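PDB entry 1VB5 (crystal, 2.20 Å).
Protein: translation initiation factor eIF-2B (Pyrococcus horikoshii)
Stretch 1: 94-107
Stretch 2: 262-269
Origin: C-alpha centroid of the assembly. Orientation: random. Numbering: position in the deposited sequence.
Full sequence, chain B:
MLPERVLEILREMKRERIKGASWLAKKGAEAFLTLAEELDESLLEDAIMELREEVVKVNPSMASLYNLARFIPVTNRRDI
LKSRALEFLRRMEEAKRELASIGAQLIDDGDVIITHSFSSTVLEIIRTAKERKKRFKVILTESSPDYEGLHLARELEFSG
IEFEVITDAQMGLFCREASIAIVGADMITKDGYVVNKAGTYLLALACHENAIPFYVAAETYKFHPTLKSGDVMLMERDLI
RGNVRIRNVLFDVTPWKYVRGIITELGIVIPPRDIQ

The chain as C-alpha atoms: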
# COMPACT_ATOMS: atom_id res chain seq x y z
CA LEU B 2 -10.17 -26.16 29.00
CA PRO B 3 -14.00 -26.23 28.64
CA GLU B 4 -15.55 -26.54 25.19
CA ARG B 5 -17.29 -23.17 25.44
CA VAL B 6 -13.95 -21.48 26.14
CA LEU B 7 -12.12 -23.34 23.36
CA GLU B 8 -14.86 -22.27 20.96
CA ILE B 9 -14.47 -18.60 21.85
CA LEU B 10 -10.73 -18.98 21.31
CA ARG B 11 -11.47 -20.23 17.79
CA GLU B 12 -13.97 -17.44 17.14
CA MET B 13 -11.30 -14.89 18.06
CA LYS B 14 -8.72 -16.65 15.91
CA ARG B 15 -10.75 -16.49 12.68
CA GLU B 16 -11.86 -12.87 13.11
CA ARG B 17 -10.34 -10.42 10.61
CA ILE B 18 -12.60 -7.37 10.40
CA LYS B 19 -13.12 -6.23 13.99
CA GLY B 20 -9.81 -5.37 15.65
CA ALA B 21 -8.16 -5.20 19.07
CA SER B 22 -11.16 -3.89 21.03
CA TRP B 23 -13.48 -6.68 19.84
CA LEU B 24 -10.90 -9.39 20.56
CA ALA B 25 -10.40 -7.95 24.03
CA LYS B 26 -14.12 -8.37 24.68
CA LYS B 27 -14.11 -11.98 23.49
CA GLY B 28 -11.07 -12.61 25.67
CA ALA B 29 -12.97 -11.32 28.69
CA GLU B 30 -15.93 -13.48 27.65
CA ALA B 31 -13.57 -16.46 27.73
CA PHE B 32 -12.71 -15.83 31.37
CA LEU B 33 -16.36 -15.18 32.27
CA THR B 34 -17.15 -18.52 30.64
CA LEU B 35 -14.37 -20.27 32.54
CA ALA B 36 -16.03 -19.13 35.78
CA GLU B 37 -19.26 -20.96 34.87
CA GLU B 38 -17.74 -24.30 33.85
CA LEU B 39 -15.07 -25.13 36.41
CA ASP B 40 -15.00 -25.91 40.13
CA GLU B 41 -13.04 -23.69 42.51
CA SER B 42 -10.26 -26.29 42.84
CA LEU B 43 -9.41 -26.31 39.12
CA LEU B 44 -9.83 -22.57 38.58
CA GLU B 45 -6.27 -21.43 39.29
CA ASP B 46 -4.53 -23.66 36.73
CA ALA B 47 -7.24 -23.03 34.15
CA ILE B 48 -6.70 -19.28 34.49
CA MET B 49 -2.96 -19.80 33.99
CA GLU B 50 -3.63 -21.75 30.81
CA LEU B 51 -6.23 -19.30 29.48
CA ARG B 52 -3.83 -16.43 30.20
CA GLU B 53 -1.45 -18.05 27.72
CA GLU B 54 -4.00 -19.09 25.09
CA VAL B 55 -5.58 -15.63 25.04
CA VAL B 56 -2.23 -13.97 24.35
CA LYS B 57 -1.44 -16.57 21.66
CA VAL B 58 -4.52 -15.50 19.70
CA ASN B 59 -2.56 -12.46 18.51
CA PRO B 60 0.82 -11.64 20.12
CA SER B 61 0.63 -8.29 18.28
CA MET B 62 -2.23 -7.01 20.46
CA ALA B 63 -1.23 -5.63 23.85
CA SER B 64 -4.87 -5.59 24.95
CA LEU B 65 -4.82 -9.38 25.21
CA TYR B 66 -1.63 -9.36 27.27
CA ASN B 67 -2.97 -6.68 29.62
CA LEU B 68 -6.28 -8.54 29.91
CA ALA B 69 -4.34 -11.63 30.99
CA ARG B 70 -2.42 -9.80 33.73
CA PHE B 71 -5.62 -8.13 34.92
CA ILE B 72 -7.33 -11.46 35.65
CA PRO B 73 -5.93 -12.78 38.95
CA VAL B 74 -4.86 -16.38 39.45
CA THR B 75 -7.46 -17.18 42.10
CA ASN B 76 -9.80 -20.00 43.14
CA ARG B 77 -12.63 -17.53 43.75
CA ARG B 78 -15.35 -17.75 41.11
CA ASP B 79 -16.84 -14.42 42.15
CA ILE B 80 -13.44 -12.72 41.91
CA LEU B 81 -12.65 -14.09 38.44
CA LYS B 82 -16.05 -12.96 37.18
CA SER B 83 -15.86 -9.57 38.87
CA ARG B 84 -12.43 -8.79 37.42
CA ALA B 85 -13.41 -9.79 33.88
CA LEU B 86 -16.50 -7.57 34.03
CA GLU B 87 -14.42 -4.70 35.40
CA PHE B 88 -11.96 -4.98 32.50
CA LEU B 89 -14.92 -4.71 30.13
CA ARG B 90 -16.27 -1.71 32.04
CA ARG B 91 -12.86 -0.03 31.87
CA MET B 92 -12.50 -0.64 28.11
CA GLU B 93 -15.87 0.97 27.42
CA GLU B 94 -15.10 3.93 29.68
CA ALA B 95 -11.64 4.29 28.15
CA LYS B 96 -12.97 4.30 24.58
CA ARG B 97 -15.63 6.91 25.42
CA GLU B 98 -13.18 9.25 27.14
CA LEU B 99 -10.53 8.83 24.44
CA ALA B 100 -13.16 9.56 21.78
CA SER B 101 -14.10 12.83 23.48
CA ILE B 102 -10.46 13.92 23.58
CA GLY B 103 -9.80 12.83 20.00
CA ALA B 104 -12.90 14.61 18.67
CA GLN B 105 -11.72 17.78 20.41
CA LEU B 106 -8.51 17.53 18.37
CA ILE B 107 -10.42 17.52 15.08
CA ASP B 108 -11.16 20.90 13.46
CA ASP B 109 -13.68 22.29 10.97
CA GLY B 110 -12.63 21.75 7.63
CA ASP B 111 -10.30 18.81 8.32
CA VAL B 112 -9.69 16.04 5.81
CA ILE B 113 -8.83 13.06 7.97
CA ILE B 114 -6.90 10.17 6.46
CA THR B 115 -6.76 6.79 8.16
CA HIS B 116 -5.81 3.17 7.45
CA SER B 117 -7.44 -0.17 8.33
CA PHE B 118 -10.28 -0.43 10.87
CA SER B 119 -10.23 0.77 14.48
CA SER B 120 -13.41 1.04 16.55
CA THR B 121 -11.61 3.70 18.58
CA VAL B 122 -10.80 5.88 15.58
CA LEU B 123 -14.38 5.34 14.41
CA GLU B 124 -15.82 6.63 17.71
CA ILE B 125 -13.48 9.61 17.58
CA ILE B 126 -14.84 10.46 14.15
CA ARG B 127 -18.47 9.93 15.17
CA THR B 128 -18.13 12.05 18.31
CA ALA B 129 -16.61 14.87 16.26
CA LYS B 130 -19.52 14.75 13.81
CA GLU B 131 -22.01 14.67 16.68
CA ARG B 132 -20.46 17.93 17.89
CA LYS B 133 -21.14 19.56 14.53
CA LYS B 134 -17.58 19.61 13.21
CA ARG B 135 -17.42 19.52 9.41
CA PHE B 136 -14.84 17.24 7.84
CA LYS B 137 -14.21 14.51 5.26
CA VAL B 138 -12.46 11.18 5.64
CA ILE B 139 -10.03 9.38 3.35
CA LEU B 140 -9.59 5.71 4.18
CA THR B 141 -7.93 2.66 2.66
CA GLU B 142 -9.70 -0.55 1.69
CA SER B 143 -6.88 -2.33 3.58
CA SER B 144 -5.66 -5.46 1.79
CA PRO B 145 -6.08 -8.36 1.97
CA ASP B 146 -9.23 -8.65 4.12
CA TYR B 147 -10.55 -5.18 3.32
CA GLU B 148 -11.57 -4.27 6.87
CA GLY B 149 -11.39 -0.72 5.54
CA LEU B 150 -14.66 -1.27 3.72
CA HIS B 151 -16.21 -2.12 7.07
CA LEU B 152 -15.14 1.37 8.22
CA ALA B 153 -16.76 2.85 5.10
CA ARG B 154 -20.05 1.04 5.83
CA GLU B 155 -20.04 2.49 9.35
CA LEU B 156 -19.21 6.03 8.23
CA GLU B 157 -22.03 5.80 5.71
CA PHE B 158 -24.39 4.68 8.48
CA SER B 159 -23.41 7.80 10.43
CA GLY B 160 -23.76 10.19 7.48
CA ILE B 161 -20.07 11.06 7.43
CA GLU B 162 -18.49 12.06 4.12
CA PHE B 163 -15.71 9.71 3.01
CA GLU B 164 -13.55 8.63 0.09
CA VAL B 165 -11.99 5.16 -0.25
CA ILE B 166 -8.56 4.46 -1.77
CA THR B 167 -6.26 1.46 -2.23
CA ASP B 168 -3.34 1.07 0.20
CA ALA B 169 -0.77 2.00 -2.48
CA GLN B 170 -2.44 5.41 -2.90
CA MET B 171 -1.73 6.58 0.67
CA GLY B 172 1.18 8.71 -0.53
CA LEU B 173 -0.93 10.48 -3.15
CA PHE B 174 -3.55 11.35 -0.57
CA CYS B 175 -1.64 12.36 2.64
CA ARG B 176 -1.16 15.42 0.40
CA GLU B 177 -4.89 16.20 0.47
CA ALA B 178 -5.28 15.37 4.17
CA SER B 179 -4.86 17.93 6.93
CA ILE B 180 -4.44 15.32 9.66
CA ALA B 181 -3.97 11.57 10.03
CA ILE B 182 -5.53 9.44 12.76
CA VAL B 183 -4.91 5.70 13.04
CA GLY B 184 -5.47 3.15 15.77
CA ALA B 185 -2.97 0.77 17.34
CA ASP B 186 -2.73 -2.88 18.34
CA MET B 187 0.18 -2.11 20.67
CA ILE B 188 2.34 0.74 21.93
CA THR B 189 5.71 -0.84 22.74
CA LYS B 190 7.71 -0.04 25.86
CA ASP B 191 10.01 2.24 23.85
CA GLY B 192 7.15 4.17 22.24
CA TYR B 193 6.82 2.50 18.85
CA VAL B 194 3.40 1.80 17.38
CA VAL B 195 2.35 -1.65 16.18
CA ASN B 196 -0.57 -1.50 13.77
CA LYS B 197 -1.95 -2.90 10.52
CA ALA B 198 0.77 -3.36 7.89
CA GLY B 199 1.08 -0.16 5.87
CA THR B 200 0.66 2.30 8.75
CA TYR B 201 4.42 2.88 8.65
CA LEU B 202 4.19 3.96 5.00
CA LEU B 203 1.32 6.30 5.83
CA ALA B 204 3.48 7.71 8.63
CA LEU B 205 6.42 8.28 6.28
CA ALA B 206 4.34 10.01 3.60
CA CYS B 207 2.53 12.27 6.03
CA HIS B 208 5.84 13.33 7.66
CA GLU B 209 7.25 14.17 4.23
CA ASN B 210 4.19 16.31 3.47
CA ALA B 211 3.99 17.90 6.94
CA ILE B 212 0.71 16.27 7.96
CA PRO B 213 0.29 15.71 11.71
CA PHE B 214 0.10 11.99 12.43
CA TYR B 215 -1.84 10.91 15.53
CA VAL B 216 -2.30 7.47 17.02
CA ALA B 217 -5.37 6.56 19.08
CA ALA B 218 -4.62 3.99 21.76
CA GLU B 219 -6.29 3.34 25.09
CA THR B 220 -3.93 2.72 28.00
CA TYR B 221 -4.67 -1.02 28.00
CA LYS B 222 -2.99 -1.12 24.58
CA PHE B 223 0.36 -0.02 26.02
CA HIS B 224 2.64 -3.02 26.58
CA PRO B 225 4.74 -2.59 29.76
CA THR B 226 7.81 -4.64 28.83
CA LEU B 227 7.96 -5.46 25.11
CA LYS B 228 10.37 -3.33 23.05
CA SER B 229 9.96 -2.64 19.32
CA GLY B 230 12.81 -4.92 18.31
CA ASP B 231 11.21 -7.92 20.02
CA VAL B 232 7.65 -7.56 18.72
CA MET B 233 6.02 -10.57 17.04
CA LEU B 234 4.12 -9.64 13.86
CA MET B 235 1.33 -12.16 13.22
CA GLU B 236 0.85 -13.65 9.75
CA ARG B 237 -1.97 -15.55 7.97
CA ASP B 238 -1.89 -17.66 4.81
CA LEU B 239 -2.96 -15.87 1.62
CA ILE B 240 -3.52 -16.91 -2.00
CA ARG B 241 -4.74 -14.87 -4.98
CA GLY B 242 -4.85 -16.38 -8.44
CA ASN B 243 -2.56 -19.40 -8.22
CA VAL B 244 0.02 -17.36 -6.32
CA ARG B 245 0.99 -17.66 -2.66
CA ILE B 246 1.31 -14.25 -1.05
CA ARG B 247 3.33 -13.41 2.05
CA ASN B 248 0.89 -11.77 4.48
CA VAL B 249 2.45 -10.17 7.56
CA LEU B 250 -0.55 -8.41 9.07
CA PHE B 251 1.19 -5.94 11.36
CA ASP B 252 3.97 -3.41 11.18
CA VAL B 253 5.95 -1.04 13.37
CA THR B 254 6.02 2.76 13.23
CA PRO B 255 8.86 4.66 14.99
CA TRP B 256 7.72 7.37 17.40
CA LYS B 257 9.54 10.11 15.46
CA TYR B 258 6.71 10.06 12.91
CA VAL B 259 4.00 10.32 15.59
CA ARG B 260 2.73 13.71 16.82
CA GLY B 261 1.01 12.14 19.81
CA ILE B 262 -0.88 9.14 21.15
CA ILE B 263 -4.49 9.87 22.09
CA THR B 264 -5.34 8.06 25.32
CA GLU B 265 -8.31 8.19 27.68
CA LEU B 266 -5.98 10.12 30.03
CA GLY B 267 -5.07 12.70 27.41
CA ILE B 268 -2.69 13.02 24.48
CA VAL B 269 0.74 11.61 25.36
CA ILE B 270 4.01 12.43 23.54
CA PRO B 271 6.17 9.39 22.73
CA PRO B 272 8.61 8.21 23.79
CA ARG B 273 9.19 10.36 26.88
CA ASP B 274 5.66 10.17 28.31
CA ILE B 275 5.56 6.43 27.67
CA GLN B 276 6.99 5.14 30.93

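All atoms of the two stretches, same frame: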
# COMPACT_ATOMS: atom_id res chain seq x y z
N GLU B 94 -15.31 2.60 29.14
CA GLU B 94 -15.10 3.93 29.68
C GLU B 94 -13.90 4.58 29.00
O GLU B 94 -13.93 5.77 28.66
CB GLU B 94 -14.86 3.85 31.19
CG GLU B 94 -14.72 5.19 31.87
CD GLU B 94 -14.51 5.07 33.37
OE1 GLU B 94 -15.34 4.42 34.04
OE2 GLU B 94 -13.51 5.62 33.88
N ALA B 95 -12.86 3.79 28.79
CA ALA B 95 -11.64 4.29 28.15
C ALA B 95 -11.94 4.77 26.73
O ALA B 95 -11.57 5.89 26.37
CB ALA B 95 -10.58 3.19 28.12
N LYS B 96 -12.63 3.94 25.95
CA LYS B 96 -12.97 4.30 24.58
C LYS B 96 -13.79 5.59 24.52
O LYS B 96 -13.52 6.46 23.69
CB LYS B 96 -13.74 3.17 23.90
CG LYS B 96 -14.03 3.42 22.41
CD LYS B 96 -14.79 2.27 21.76
CE LYS B 96 -13.97 0.98 21.75
NZ LYS B 96 -14.72 -0.19 21.20
N ARG B 97 -14.79 5.72 25.39
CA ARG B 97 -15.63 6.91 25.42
C ARG B 97 -14.84 8.18 25.73
O ARG B 97 -14.99 9.20 25.06
CB ARG B 97 -16.75 6.74 26.44
CG ARG B 97 -17.95 5.96 25.93
CD ARG B 97 -18.71 6.78 24.89
NE ARG B 97 -19.87 6.07 24.33
CZ ARG B 97 -20.77 6.64 23.52
NH1 ARG B 97 -20.65 7.92 23.19
NH2 ARG B 97 -21.78 5.93 23.05
N GLU B 98 -13.98 8.10 26.75
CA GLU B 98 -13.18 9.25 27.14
C GLU B 98 -12.14 9.61 26.08
O GLU B 98 -11.89 10.78 25.80
CB GLU B 98 -12.50 8.99 28.48
CG GLU B 98 -11.79 10.20 29.07
CD GLU B 98 -12.66 11.45 29.03
OE1 GLU B 98 -13.88 11.34 29.29
OE2 GLU B 98 -12.12 12.54 28.74
N LEU B 99 -11.54 8.59 25.47
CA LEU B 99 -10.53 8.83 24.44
C LEU B 99 -11.22 9.51 23.25
O LEU B 99 -10.70 10.47 22.67
CB LEU B 99 -9.88 7.51 24.02
CG LEU B 99 -8.59 7.54 23.17
CD1 LEU B 99 -8.00 6.14 23.11
CD2 LEU B 99 -8.88 8.06 21.77
N ALA B 100 -12.41 9.01 22.90
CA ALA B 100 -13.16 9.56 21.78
C ALA B 100 -13.42 11.05 21.97
O ALA B 100 -13.26 11.84 21.03
CB ALA B 100 -14.49 8.81 21.63
N SER B 101 -13.82 11.43 23.18
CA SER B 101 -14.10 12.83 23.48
C SER B 101 -12.87 13.71 23.30
O SER B 101 -12.96 14.83 22.80
CB SER B 101 -14.62 12.97 24.92
OG SER B 101 -14.85 14.33 25.22
N ILE B 102 -11.72 13.19 23.70
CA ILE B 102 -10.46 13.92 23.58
C ILE B 102 -10.02 13.98 22.11
O ILE B 102 -9.54 15.01 21.64
CB ILE B 102 -9.37 13.26 24.43
CG1 ILE B 102 -9.76 13.36 25.91
CG2 ILE B 102 -8.01 13.91 24.16
CD1 ILE B 102 -8.83 12.64 26.86
N GLY B 103 -10.18 12.87 21.40
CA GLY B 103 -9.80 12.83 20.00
C GLY B 103 -10.66 13.76 19.16
O GLY B 103 -10.15 14.47 18.29
N ALA B 104 -11.96 13.76 19.41
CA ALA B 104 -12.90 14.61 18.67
C ALA B 104 -12.54 16.08 18.86
O ALA B 104 -12.66 16.88 17.93
CB ALA B 104 -14.33 14.36 19.15
N GLN B 105 -12.10 16.41 20.06
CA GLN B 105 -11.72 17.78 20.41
C GLN B 105 -10.56 18.23 19.52
O GLN B 105 -10.47 19.39 19.11
CB GLN B 105 -11.29 17.80 21.88
CG GLN B 105 -11.50 19.11 22.60
CD GLN B 105 -11.02 19.04 24.04
OE1 GLN B 105 -11.35 18.11 24.78
NE2 GLN B 105 -10.24 20.04 24.45
N LEU B 106 -9.67 17.29 19.22
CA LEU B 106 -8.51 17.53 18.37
C LEU B 106 -8.92 17.93 16.96
O LEU B 106 -8.33 18.83 16.36
CB LEU B 106 -7.66 16.26 18.33
CG LEU B 106 -6.37 16.20 17.51
CD1 LEU B 106 -5.37 17.23 18.04
CD2 LEU B 106 -5.79 14.79 17.63
N ILE B 107 -9.93 17.25 16.42
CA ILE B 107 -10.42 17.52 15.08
C ILE B 107 -10.91 18.96 14.92
O ILE B 107 -11.44 19.55 15.87
CB ILE B 107 -11.55 16.51 14.72
CG1 ILE B 107 -10.98 15.09 14.69
CG2 ILE B 107 -12.16 16.86 13.37
CD1 ILE B 107 -12.01 14.00 14.49
N ILE B 262 -0.04 10.32 20.98
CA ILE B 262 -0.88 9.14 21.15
C ILE B 262 -2.07 9.58 22.00
O ILE B 262 -1.91 10.04 23.14
CB ILE B 262 -0.12 8.02 21.87
CG1 ILE B 262 1.15 7.67 21.07
CG2 ILE B 262 -1.02 6.79 22.02
CD1 ILE B 262 2.09 6.71 21.74
N ILE B 263 -3.26 9.47 21.42
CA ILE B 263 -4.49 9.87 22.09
C ILE B 263 -4.96 8.78 23.03
O ILE B 263 -5.33 7.69 22.59
CB ILE B 263 -5.61 10.16 21.06
CG1 ILE B 263 -5.08 11.10 19.97
CG2 ILE B 263 -6.81 10.80 21.75
CD1 ILE B 263 -6.01 11.30 18.80
N THR B 264 -4.90 9.05 24.33
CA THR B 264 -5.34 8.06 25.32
C THR B 264 -6.53 8.61 26.08
O THR B 264 -6.87 9.79 25.95
CB THR B 264 -4.23 7.74 26.34
OG1 THR B 264 -4.08 8.86 27.23
CG2 THR B 264 -2.90 7.47 25.64
N GLU B 265 -7.15 7.76 26.90
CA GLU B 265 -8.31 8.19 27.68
C GLU B 265 -7.86 9.14 28.79
O GLU B 265 -8.69 9.78 29.43
CB GLU B 265 -9.04 6.97 28.29
CG GLU B 265 -8.27 6.25 29.40
CD GLU B 265 -7.28 5.23 28.88
OE1 GLU B 265 -6.81 5.36 27.73
OE2 GLU B 265 -6.95 4.29 29.64
N LEU B 266 -6.55 9.24 29.01
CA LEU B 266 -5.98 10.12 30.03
C LEU B 266 -5.44 11.40 29.40
O LEU B 266 -4.90 12.25 30.10
CB LEU B 266 -4.84 9.41 30.78
CG LEU B 266 -5.17 8.09 31.48
CD1 LEU B 266 -3.89 7.46 32.03
CD2 LEU B 266 -6.18 8.34 32.59
N GLY B 267 -5.57 11.52 28.09
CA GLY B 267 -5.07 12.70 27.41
C GLY B 267 -4.09 12.31 26.32
O GLY B 267 -3.74 11.14 26.17
N ILE B 268 -3.63 13.29 25.55
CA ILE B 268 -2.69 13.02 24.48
C ILE B 268 -1.26 12.99 25.02
O ILE B 268 -0.76 13.98 25.54
CB ILE B 268 -2.81 14.09 23.37
CG1 ILE B 268 -4.26 14.13 22.87
CG2 ILE B 268 -1.83 13.79 22.24
CD1 ILE B 268 -4.54 15.17 21.80
N VAL B 269 -0.63 11.83 24.90
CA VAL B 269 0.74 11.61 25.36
C VAL B 269 1.75 11.77 24.20
O VAL B 269 1.44 11.46 23.05
CB VAL B 269 0.87 10.19 25.97
CG1 VAL B 269 0.22 9.17 25.06
CG2 VAL B 269 2.31 9.81 26.15

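Residues 94-106 belong to a helix that begins earlier in the chain and packs against a tight hairpin: strand portions 262-264 and 267-269 joined by a type I turn from Thr264 to Gly267. The helix axis passes 7.7 Å from the first strand, at 132° between directions, and 8.8 Å from the second, at 75°. Leu99 CA and Glu265 CA approach to 4.0 Å, so the turn lies almost against the helix backbone. No hydrogen bond crosses the interface; contact is by packing.

Ile263 points toward the helix with chi1 m and chi2 t. Ile263 CG2 lies 3.4 Å from CD2 of Leu99 (t,t) and 4.1 Å from Ile102 CG2, while Ile263 CD1 lies 3.7 Å from CD2 of Leu106 (t,p). Leu99 CD1 lies 3.1 Å from Ile263 O. Gly103 also faces this side chain, Gly103 N being 4.0 Å from Ile263 CG2.

Ile102, also m,t, extends CD1 to 3.6 Å from Thr264 O and 3.7 Å from Gly267 N, over the turn backbone, while its CG2 meets Ile268 CG1 at 4.0 Å. Glu265 (chi1 p) sets CB 3.4 Å from Ala95 O; its carboxylate oxygens are hydrogen-bonded elsewhere in the structure.

Thr264 points away, and chi1 p lets OG1 donate to Gly267 O (2.5 Å) and accept from Leu266 N (3.1 Å), bracing the turn. Gly267, at phi/psi 123/175, would jam any CB against the preceding carbonyl.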